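Side-chain contacts in putative pyridoxal phosphate-dependent transferase (Clostridium difficile, PDB 4DQ6), which binds pyridoxal-5'-phosphate and belongs to the class I and II aminotransferase family, though its own reaction is not assigned: residues 12-15 / 20-23; 78-81 / 87-90; 108-113 / 258-263; 304-309 / 326-331. All blocks are in the same frame, centred on the assembly; numbering follows the deposited sequence.

Contact 1: 12-15 / 20-23; sequences VDRS and SKWS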
# COMPACT_ATOMS: atom_id res chain seq x y z
N VAL A 12 5.52 9.59 -25.90
CA VAL A 12 5.97 8.39 -25.15
C VAL A 12 4.78 7.43 -25.10
O VAL A 12 3.85 7.58 -24.30
CB VAL A 12 6.56 8.70 -23.73
CG1 VAL A 12 7.49 7.58 -23.28
CG2 VAL A 12 7.37 10.00 -23.70
N ASP A 13 4.79 6.47 -26.00
CA ASP A 13 3.70 5.53 -26.11
C ASP A 13 3.71 4.72 -24.81
O ASP A 13 4.75 4.33 -24.28
CB ASP A 13 3.86 4.66 -27.36
CG ASP A 13 2.80 3.55 -27.46
OD1 ASP A 13 1.61 3.84 -27.76
OD2 ASP A 13 3.19 2.38 -27.25
N ARG A 14 2.53 4.58 -24.24
CA ARG A 14 2.40 3.87 -22.99
C ARG A 14 1.62 2.59 -23.15
O ARG A 14 1.19 1.99 -22.17
CB ARG A 14 1.74 4.76 -21.98
CG ARG A 14 2.59 5.88 -21.44
CD ARG A 14 1.74 6.78 -20.59
NE ARG A 14 1.56 6.25 -19.23
CZ ARG A 14 0.73 6.76 -18.33
NH1 ARG A 14 -0.06 7.77 -18.67
NH2 ARG A 14 0.64 6.26 -17.09
N SER A 15 1.48 2.12 -24.40
CA SER A 15 0.78 0.86 -24.66
C SER A 15 1.43 -0.33 -23.92
O SER A 15 0.73 -1.30 -23.69
CB SER A 15 0.74 0.58 -26.18
OG SER A 15 2.05 0.19 -26.57
N SER A 20 -3.24 2.23 -16.49
CA SER A 20 -4.71 2.20 -16.45
C SER A 20 -5.34 3.24 -17.40
O SER A 20 -6.31 2.95 -18.07
CB SER A 20 -5.22 2.38 -15.05
OG SER A 20 -4.80 3.61 -14.51
N LYS A 21 -4.69 4.40 -17.53
CA LYS A 21 -5.16 5.42 -18.45
C LYS A 21 -5.28 4.88 -19.90
O LYS A 21 -6.26 5.16 -20.61
CB LYS A 21 -4.21 6.63 -18.41
CG LYS A 21 -4.66 7.84 -19.23
CD LYS A 21 -3.57 8.95 -19.10
CE LYS A 21 -3.98 10.30 -19.67
NZ LYS A 21 -2.88 11.31 -19.47
N TRP A 22 -4.28 4.13 -20.32
CA TRP A 22 -4.25 3.57 -21.68
C TRP A 22 -4.88 2.21 -21.85
O TRP A 22 -5.20 1.81 -22.98
CB TRP A 22 -2.80 3.53 -22.15
CG TRP A 22 -2.28 4.89 -22.50
CD1 TRP A 22 -1.74 5.87 -21.66
CD2 TRP A 22 -2.27 5.50 -23.82
NE1 TRP A 22 -1.39 7.00 -22.38
CE2 TRP A 22 -1.67 6.82 -23.68
CE3 TRP A 22 -2.70 5.09 -25.08
CZ2 TRP A 22 -1.50 7.66 -24.75
CZ3 TRP A 22 -2.56 5.98 -26.15
CH2 TRP A 22 -1.99 7.24 -25.97
N SER A 23 -5.10 1.48 -20.75
CA SER A 23 -5.48 0.06 -20.76
C SER A 23 -6.83 -0.29 -20.13
O SER A 23 -7.32 -1.38 -20.36
CB SER A 23 -4.41 -0.75 -20.02
OG SER A 23 -3.22 -0.64 -20.77
O HOH W 1 -0.65 0.43 -20.85
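The aliphatic part of Arg14 lies over one face of the Trp22 indole. Arg14 CB sits 3.9 Å from the centroid of the five-membered ring and 21° off its normal, which meets the geometry of a CH-pi contact, and Arg14 CD follows at 3.6 Å from Trp22 NE1. The bend at chi3 (82°) then swings the guanidinium past the rim, so that NH1 ends at the ring edge, in plane, with the two planes 70° apart. Lys21 crosses the arginine nearly at right angles, its CD 3.7 Å from Arg14 NH1.

These residues belong to the N-terminal arm of a fold type I PLP enzyme, which here runs along the dimer interface: Val12 and Arg14 both pack on Ile62 of the second subunit.

Charge is the second theme. Arg14 NH1 and Lys21 NZ approach to 4.6 Å because they share an anion: both form salt bridges with Asp43, NH1 also with Asp41, and Trp22 NE1 donates to Asp43 as well. Asn17 accepts from Arg14 NE, fixing the guanidinium further.

Water and hydroxyls make up the third group. One water donates to Arg14 O at 2.7 Å and bonds to Ser23 OG at 2.8 Å, linking the loop backbone to a serine hydroxyl of the helix. Within the loop, Ser15 OG donates to Asp13 OD2 over 2.6 Å, on the syn side of the carboxylate.

Contact 2: 78-81 / 87-90; sequences NWLY and KIKS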
# COMPACT_ATOMS: atom_id res chain seq x y z
N ASN A 78 10.96 20.59 4.27
CA ASN A 78 11.64 21.63 3.50
C ASN A 78 10.90 22.09 2.30
O ASN A 78 10.84 23.27 2.01
CB ASN A 78 13.05 21.14 3.13
CG ASN A 78 13.92 20.99 4.37
OD1 ASN A 78 13.63 21.60 5.44
ND2 ASN A 78 14.98 20.18 4.27
N TRP A 79 10.27 21.17 1.57
CA TRP A 79 9.34 21.56 0.48
C TRP A 79 8.22 22.46 0.91
O TRP A 79 7.94 23.49 0.33
CB TRP A 79 8.75 20.29 -0.12
CG TRP A 79 7.96 20.53 -1.36
CD1 TRP A 79 6.58 20.51 -1.52
CD2 TRP A 79 8.49 20.68 -2.72
NE1 TRP A 79 6.24 20.72 -2.82
CE2 TRP A 79 7.36 20.79 -3.60
CE3 TRP A 79 9.78 20.76 -3.27
CZ2 TRP A 79 7.51 20.98 -4.98
CZ3 TRP A 79 9.91 20.88 -4.64
CH2 TRP A 79 8.80 21.03 -5.47
N LEU A 80 7.53 22.08 1.98
CA LEU A 80 6.38 22.85 2.37
C LEU A 80 6.80 24.27 2.80
O LEU A 80 6.05 25.23 2.56
CB LEU A 80 5.64 22.16 3.51
CG LEU A 80 4.97 20.82 3.20
CD1 LEU A 80 4.18 20.23 4.39
CD2 LEU A 80 4.18 20.82 1.94
N TYR A 81 7.94 24.41 3.46
CA TYR A 81 8.41 25.75 3.74
C TYR A 81 8.85 26.54 2.50
O TYR A 81 8.42 27.66 2.32
CB TYR A 81 9.52 25.79 4.81
CG TYR A 81 9.79 27.22 5.18
CD1 TYR A 81 8.90 27.93 5.95
CD2 TYR A 81 10.89 27.88 4.69
CE1 TYR A 81 9.12 29.26 6.25
CE2 TYR A 81 11.12 29.20 4.99
CZ TYR A 81 10.23 29.88 5.77
OH TYR A 81 10.46 31.19 6.04
N LYS A 87 5.56 26.35 7.71
CA LYS A 87 6.48 25.62 8.57
C LYS A 87 5.73 24.56 9.35
O LYS A 87 4.84 24.87 10.14
CB LYS A 87 7.20 26.54 9.57
CG LYS A 87 8.25 25.79 10.44
CD LYS A 87 9.52 25.38 9.65
CE LYS A 87 10.26 26.60 9.06
NZ LYS A 87 11.68 26.50 8.58
N ILE A 88 6.08 23.31 9.09
CA ILE A 88 5.54 22.17 9.84
C ILE A 88 6.65 21.48 10.62
O ILE A 88 7.85 21.81 10.47
CB ILE A 88 4.85 21.13 8.92
CG1 ILE A 88 5.84 20.41 7.95
CG2 ILE A 88 3.74 21.80 8.09
CD1 ILE A 88 5.35 18.98 7.52
N LYS A 89 6.25 20.57 11.51
CA LYS A 89 7.22 19.73 12.21
C LYS A 89 7.17 18.34 11.58
O LYS A 89 6.10 17.85 11.27
CB LYS A 89 6.87 19.64 13.68
CG LYS A 89 7.03 20.99 14.39
CD LYS A 89 6.62 20.89 15.85
CE LYS A 89 6.56 22.25 16.53
NZ LYS A 89 7.90 22.88 16.73
N SER A 90 8.33 17.70 11.46
CA SER A 90 8.42 16.34 10.93
C SER A 90 7.60 15.37 11.76
O SER A 90 7.03 14.42 11.25
CB SER A 90 9.87 15.86 10.88
OG SER A 90 10.50 15.88 12.16
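Lys87 lays its ammonium end over one face of the Tyr81 ring, and two bends in its chain make this possible. CG starts anti to the backbone N, but chi2 (72°) and chi3 (61°) are both turned, so the chain curls back over the ring. NZ then stands 4.1 Å from the ring centroid and 15° off the normal, a cation-pi geometry; its height of 3.9 Å above the plane, with an offset toward the rim, shows that it is not perfectly centred. The methylene before it shares the face: Lys87 CE is 3.6 Å from Tyr81 CD1, adding a CH-pi contact. Both residues are exposed and also touch a crystal neighbour, so the lattice may contribute to this pose.

On the buried side, Leu80 and Ile88 meet through methyl ends. Leu80 CD1 is the touching branch, 3.6 Å from Ile88 CD1 and 4.0 Å from Ile88 CG2, so it rests against both branches of the isoleucine. Ile88 places CG1 between its backbone N and carbonyl carbon, the crowded rotamer, which leaves CG2 beside the N and lets both branches bear on the leucine; Ile88 also packs on Val77.

The neighbours Leu80 and Tyr81 thus meet Ile88 in the interior and Lys87 at the surface, where the chain turns back after helix 70-84 into the loop that leads to edge strand 93-96 of the seven-stranded large-domain sheet, an element of the fold type I PLP enzymes.

Contact 3: 108-113 / 258-263; sequences NELTKA and YKLLDD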
# COMPACT_ATOMS: atom_id res chain seq x y z
N ASN A 108 -13.39 6.97 9.63
CA ASN A 108 -13.70 5.93 10.59
C ASN A 108 -13.33 6.29 12.03
O ASN A 108 -14.14 5.98 12.98
CB ASN A 108 -13.02 4.62 10.23
CG ASN A 108 -13.55 3.47 11.05
OD1 ASN A 108 -14.75 3.08 10.95
ND2 ASN A 108 -12.70 2.96 11.92
N GLU A 109 -12.20 6.95 12.24
CA GLU A 109 -11.68 7.23 13.60
C GLU A 109 -12.24 8.51 14.23
O GLU A 109 -12.37 8.57 15.46
CB GLU A 109 -10.15 7.28 13.62
CG GLU A 109 -9.43 6.02 13.15
CD GLU A 109 -9.88 4.76 13.89
OE1 GLU A 109 -10.05 4.78 15.15
OE2 GLU A 109 -10.13 3.72 13.22
N LEU A 110 -12.59 9.49 13.40
CA LEU A 110 -13.04 10.81 13.88
C LEU A 110 -14.53 10.94 14.00
O LEU A 110 -15.02 11.93 14.59
CB LEU A 110 -12.53 11.93 12.93
CG LEU A 110 -11.04 12.19 12.97
CD1 LEU A 110 -10.56 13.09 11.82
CD2 LEU A 110 -10.62 12.74 14.32
N THR A 111 -15.28 9.97 13.52
CA THR A 111 -16.74 10.01 13.46
C THR A 111 -17.29 8.65 13.82
O THR A 111 -16.53 7.65 13.87
CB THR A 111 -17.29 10.43 12.08
OG1 THR A 111 -16.92 9.47 11.08
CG2 THR A 111 -16.78 11.81 11.69
N LYS A 112 -18.59 8.59 14.05
CA LYS A 112 -19.30 7.31 14.27
C LYS A 112 -20.23 7.11 13.09
O LYS A 112 -20.54 8.07 12.34
CB LYS A 112 -20.11 7.29 15.59
CG LYS A 112 -21.25 8.24 15.65
CD LYS A 112 -21.96 8.10 17.00
CE LYS A 112 -23.06 9.15 17.19
NZ LYS A 112 -22.69 10.52 16.67
N ALA A 113 -20.68 5.87 12.94
CA ALA A 113 -21.66 5.50 11.92
C ALA A 113 -22.81 6.49 11.81
O ALA A 113 -23.31 6.94 12.83
CB ALA A 113 -22.19 4.11 12.18
N TYR A 258 -3.05 12.72 15.46
CA TYR A 258 -1.94 11.92 15.02
C TYR A 258 -2.09 10.50 15.54
O TYR A 258 -1.93 9.50 14.81
CB TYR A 258 -0.62 12.57 15.43
CG TYR A 258 0.58 11.84 14.99
CD1 TYR A 258 0.98 10.72 15.67
CD2 TYR A 258 1.34 12.28 13.91
CE1 TYR A 258 2.09 10.02 15.28
CE2 TYR A 258 2.43 11.56 13.51
CZ TYR A 258 2.79 10.43 14.21
OH TYR A 258 3.90 9.67 13.87
N LYS A 259 -2.35 10.39 16.83
CA LYS A 259 -2.40 9.09 17.45
C LYS A 259 -3.50 8.25 16.87
O LYS A 259 -3.34 7.08 16.67
CB LYS A 259 -2.60 9.18 18.97
CG LYS A 259 -2.78 7.82 19.61
CD LYS A 259 -2.84 7.88 21.13
CE LYS A 259 -2.29 6.60 21.73
NZ LYS A 259 -3.17 5.43 21.49
N LEU A 260 -4.65 8.87 16.62
CA LEU A 260 -5.77 8.12 16.10
C LEU A 260 -5.45 7.53 14.74
O LEU A 260 -5.77 6.40 14.46
CB LEU A 260 -6.96 9.03 15.93
CG LEU A 260 -7.91 9.30 17.09
CD1 LEU A 260 -8.99 10.17 16.49
CD2 LEU A 260 -8.49 8.02 17.66
N LEU A 261 -4.87 8.35 13.87
CA LEU A 261 -4.53 7.88 12.53
C LEU A 261 -3.40 6.87 12.57
O LEU A 261 -3.42 5.89 11.87
CB LEU A 261 -4.17 9.03 11.60
CG LEU A 261 -3.97 8.63 10.13
CD1 LEU A 261 -5.19 7.86 9.64
CD2 LEU A 261 -3.78 9.87 9.27
N ASP A 262 -2.40 7.16 13.40
CA ASP A 262 -1.32 6.22 13.59
C ASP A 262 -1.85 4.86 13.98
O ASP A 262 -1.42 3.84 13.41
CB ASP A 262 -0.32 6.75 14.58
CG ASP A 262 1.07 6.10 14.44
OD1 ASP A 262 1.61 5.99 13.31
OD2 ASP A 262 1.62 5.80 15.50
N ASP A 263 -2.75 4.82 14.96
CA ASP A 263 -3.25 3.57 15.43
C ASP A 263 -4.15 2.87 14.38
O ASP A 263 -4.18 1.65 14.34
CB ASP A 263 -4.08 3.84 16.68
CG ASP A 263 -3.21 4.12 17.89
OD1 ASP A 263 -1.95 3.99 17.84
OD2 ASP A 263 -3.81 4.48 18.92
O HOH W 2 -7.36 4.62 15.80
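Leu260 and Leu110 both set CG anti to the carbonyl carbon, and Leu260, with chi1 at -86°, swings its CD1 methyl across to Leu110 CD2 at 3.7 Å. Glu109 has the same first torsion, but chi2 (-54°) bends its chain and folds the carboxylate back along its own helix. The contact joins two surface helices of the large domain of a fold type I PLP enzyme, 99-110 at its C-terminal end and 255-267 in its middle; the nearest CA atoms, those of Glu109 and Leu260, are 6.5 Å apart.

The leucine pair crosses obliquely and is small, so the apolar evidence rests chiefly on Leu260 CD1, which also lies 3.9 Å from the backbone carbonyl Glu109 O. In the reverse sense, the methylene Glu109 CG comes within 3.9 Å of Leu260 O. Around them, Leu110 reaches on to Leu167 of strand 165-171, while Leu260 touches a crystal neighbour.

Polar bridging is done by one water, which donates to Leu260 O at 2.7 Å and, weakly, to Glu109 OE1. The other carboxylate oxygen has stronger company: OE2 forms a salt bridge with Arg267, farther along the second helix, which ties the two helices by charge as well. Asn108 ND2 reaches the same oxygen, Glu109 OE2, at 3.0 Å, arriving from above the carboxylate plane, 52° out of it. On helix 255-267, one turn apart, Lys259 NZ meets the syn lone pair of Asp263 OD2 at 2.8 Å.

Contact 4: 304-309 / 326-331; sequences DFAIKY and YLLWVD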
# COMPACT_ATOMS: atom_id res chain seq x y z
N ASP A 304 -3.45 27.52 -22.49
CA ASP A 304 -3.72 28.68 -23.35
C ASP A 304 -4.03 28.24 -24.81
O ASP A 304 -4.97 28.71 -25.41
CB ASP A 304 -2.53 29.64 -23.27
CG ASP A 304 -2.46 30.39 -21.98
OD1 ASP A 304 -3.48 30.45 -21.24
OD2 ASP A 304 -1.38 30.92 -21.72
N PHE A 305 -3.29 27.25 -25.30
CA PHE A 305 -3.52 26.69 -26.65
C PHE A 305 -4.91 26.07 -26.75
O PHE A 305 -5.65 26.33 -27.71
CB PHE A 305 -2.42 25.69 -27.02
CG PHE A 305 -2.77 24.85 -28.20
CD1 PHE A 305 -2.54 25.35 -29.47
CD2 PHE A 305 -3.39 23.61 -28.06
CE1 PHE A 305 -2.87 24.59 -30.59
CE2 PHE A 305 -3.72 22.86 -29.17
CZ PHE A 305 -3.48 23.37 -30.43
N ALA A 306 -5.29 25.29 -25.73
CA ALA A 306 -6.57 24.61 -25.75
C ALA A 306 -7.73 25.57 -25.69
O ALA A 306 -8.71 25.38 -26.37
CB ALA A 306 -6.66 23.59 -24.62
N ILE A 307 -7.63 26.57 -24.85
CA ILE A 307 -8.70 27.55 -24.73
C ILE A 307 -8.84 28.35 -26.00
O ILE A 307 -9.94 28.56 -26.47
CB ILE A 307 -8.48 28.44 -23.50
CG1 ILE A 307 -8.68 27.63 -22.25
CG2 ILE A 307 -9.42 29.63 -23.49
CD1 ILE A 307 -8.23 28.32 -20.99
N LYS A 308 -7.72 28.76 -26.60
CA LYS A 308 -7.77 29.46 -27.90
C LYS A 308 -8.40 28.57 -28.98
O LYS A 308 -9.30 29.00 -29.72
CB LYS A 308 -6.36 29.91 -28.27
CG LYS A 308 -6.24 30.62 -29.62
CD LYS A 308 -4.81 31.08 -29.89
CE LYS A 308 -4.53 31.15 -31.39
NZ LYS A 308 -5.34 32.24 -32.00
N TYR A 309 -7.99 27.29 -29.02
CA TYR A 309 -8.53 26.36 -29.98
C TYR A 309 -10.03 26.17 -29.82
O TYR A 309 -10.78 26.26 -30.78
CB TYR A 309 -7.84 25.00 -29.90
CG TYR A 309 -8.15 24.11 -31.03
CD1 TYR A 309 -9.30 23.34 -31.08
CD2 TYR A 309 -7.25 24.01 -32.09
CE1 TYR A 309 -9.57 22.50 -32.19
CE2 TYR A 309 -7.52 23.20 -33.18
CZ TYR A 309 -8.66 22.43 -33.20
OH TYR A 309 -8.94 21.64 -34.28
N TYR A 326 -3.87 20.35 -13.67
CA TYR A 326 -3.71 20.24 -15.12
C TYR A 326 -4.92 19.78 -15.87
O TYR A 326 -4.87 19.25 -17.00
CB TYR A 326 -2.51 19.37 -15.45
CG TYR A 326 -2.42 17.99 -14.81
CD1 TYR A 326 -3.25 16.97 -15.21
CD2 TYR A 326 -1.43 17.70 -13.88
CE1 TYR A 326 -3.11 15.69 -14.69
CE2 TYR A 326 -1.29 16.42 -13.34
CZ TYR A 326 -2.12 15.41 -13.81
OH TYR A 326 -1.98 14.12 -13.40
N LEU A 327 -6.08 20.02 -15.26
CA LEU A 327 -7.35 19.48 -15.68
C LEU A 327 -8.23 20.63 -16.15
O LEU A 327 -8.36 21.63 -15.43
CB LEU A 327 -8.01 18.72 -14.50
CG LEU A 327 -7.15 17.56 -13.95
CD1 LEU A 327 -7.73 17.08 -12.59
CD2 LEU A 327 -6.97 16.39 -14.91
N LEU A 328 -8.83 20.48 -17.31
CA LEU A 328 -9.63 21.51 -17.94
C LEU A 328 -11.11 21.10 -17.84
O LEU A 328 -11.47 19.94 -18.09
CB LEU A 328 -9.25 21.62 -19.44
CG LEU A 328 -9.69 22.90 -20.15
CD1 LEU A 328 -8.95 24.15 -19.65
CD2 LEU A 328 -9.44 22.71 -21.67
N TRP A 329 -11.97 22.04 -17.44
CA TRP A 329 -13.37 21.80 -17.17
C TRP A 329 -14.18 22.52 -18.19
O TRP A 329 -14.24 23.76 -18.19
CB TRP A 329 -13.64 22.30 -15.77
CG TRP A 329 -15.03 22.07 -15.15
CD1 TRP A 329 -15.92 23.04 -14.60
CD2 TRP A 329 -15.65 20.79 -14.85
NE1 TRP A 329 -16.94 22.41 -14.10
CE2 TRP A 329 -16.87 21.09 -14.19
CE3 TRP A 329 -15.34 19.47 -15.13
CZ2 TRP A 329 -17.74 20.09 -13.78
CZ3 TRP A 329 -16.17 18.46 -14.69
CH2 TRP A 329 -17.39 18.78 -14.05
N VAL A 330 -14.77 21.75 -19.13
CA VAL A 330 -15.36 22.34 -20.32
C VAL A 330 -16.87 22.05 -20.36
O VAL A 330 -17.28 20.92 -20.19
CB VAL A 330 -14.71 21.76 -21.60
CG1 VAL A 330 -15.34 22.34 -22.86
CG2 VAL A 330 -13.20 21.95 -21.60
N ASP A 331 -17.66 23.11 -20.52
CA ASP A 331 -19.09 23.04 -20.56
C ASP A 331 -19.56 22.81 -22.01
O ASP A 331 -19.32 23.65 -22.87
CB ASP A 331 -19.63 24.35 -20.01
CG ASP A 331 -21.12 24.42 -19.98
OD1 ASP A 331 -21.81 23.41 -20.23
OD2 ASP A 331 -21.60 25.55 -19.73
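No ring stands between Ala306, Ile307 and Leu328, the residues that meet; the flat groups of both segments turn to other partners. Trp329 stacks with Tyr367 of the adjoining strand, touches Pro176 and donates from NE1 to Tyr151 OH. Phe305 and Tyr309 both pack on Leu383 of helix 376-390, and Tyr309 OH is hydrogen-bonded to Lys387.

What remains between helix and strand is aliphatic. Leu328 points from the strand toward the helix, and its CG, anti to the backbone N (chi1 -162°), carries the two methyls up to the helix surface. The branches divide the work: CD2 approaches Ala306 CB at 4.1 Å, while CD1 lies 4.4 Å from Ile307 CG1. Both are loose van der Waals distances, and no hydrogen bond crosses between the segments. The CA atoms of Ala306 and Leu328 are 8.9 Å apart, a spacing consistent with a small alanine facing one leucine. Ile307 meets Leu328 through CG1 and leans further on Val319, which Leu328 and Val330 touch too, so the edge strand 318-319 completes this apolar layer.

Alternation along the strand explains the segregation: Leu328 faces the helix, whereas its neighbour Trp329 turns to the other side of the sheet. The side chain of Leu328 is about 14 Å from bound pyridoxal-5'-phosphate, so it is not a pocket residue. Helix packed on an antiparallel sheet, here 289-313 against the inner strand 327-331, is the layered build of the C-terminal small domain in fold type I PLP enzymes.

Along the chain the four contacts follow one another in series, each closing before the next opens, and none touches another. Contact 1 lies in the N-terminal arm at the subunit interface. Contacts 2 and 3, with centres about 24 Å apart but nearest atoms about 6 Å, both border the seven-stranded large-domain sheet near its edge strand 93-96: one loop leads into it, and helix 255-267 packs on it. Contact 4 belongs to the four-stranded antiparallel sheet; its nearest atoms approach contact 1 to about 6 Å, whereas contact 3 lies on the opposite side of the chain's centre, about 40 Å away between centres. Together they sample the arm and both sheets of the fold.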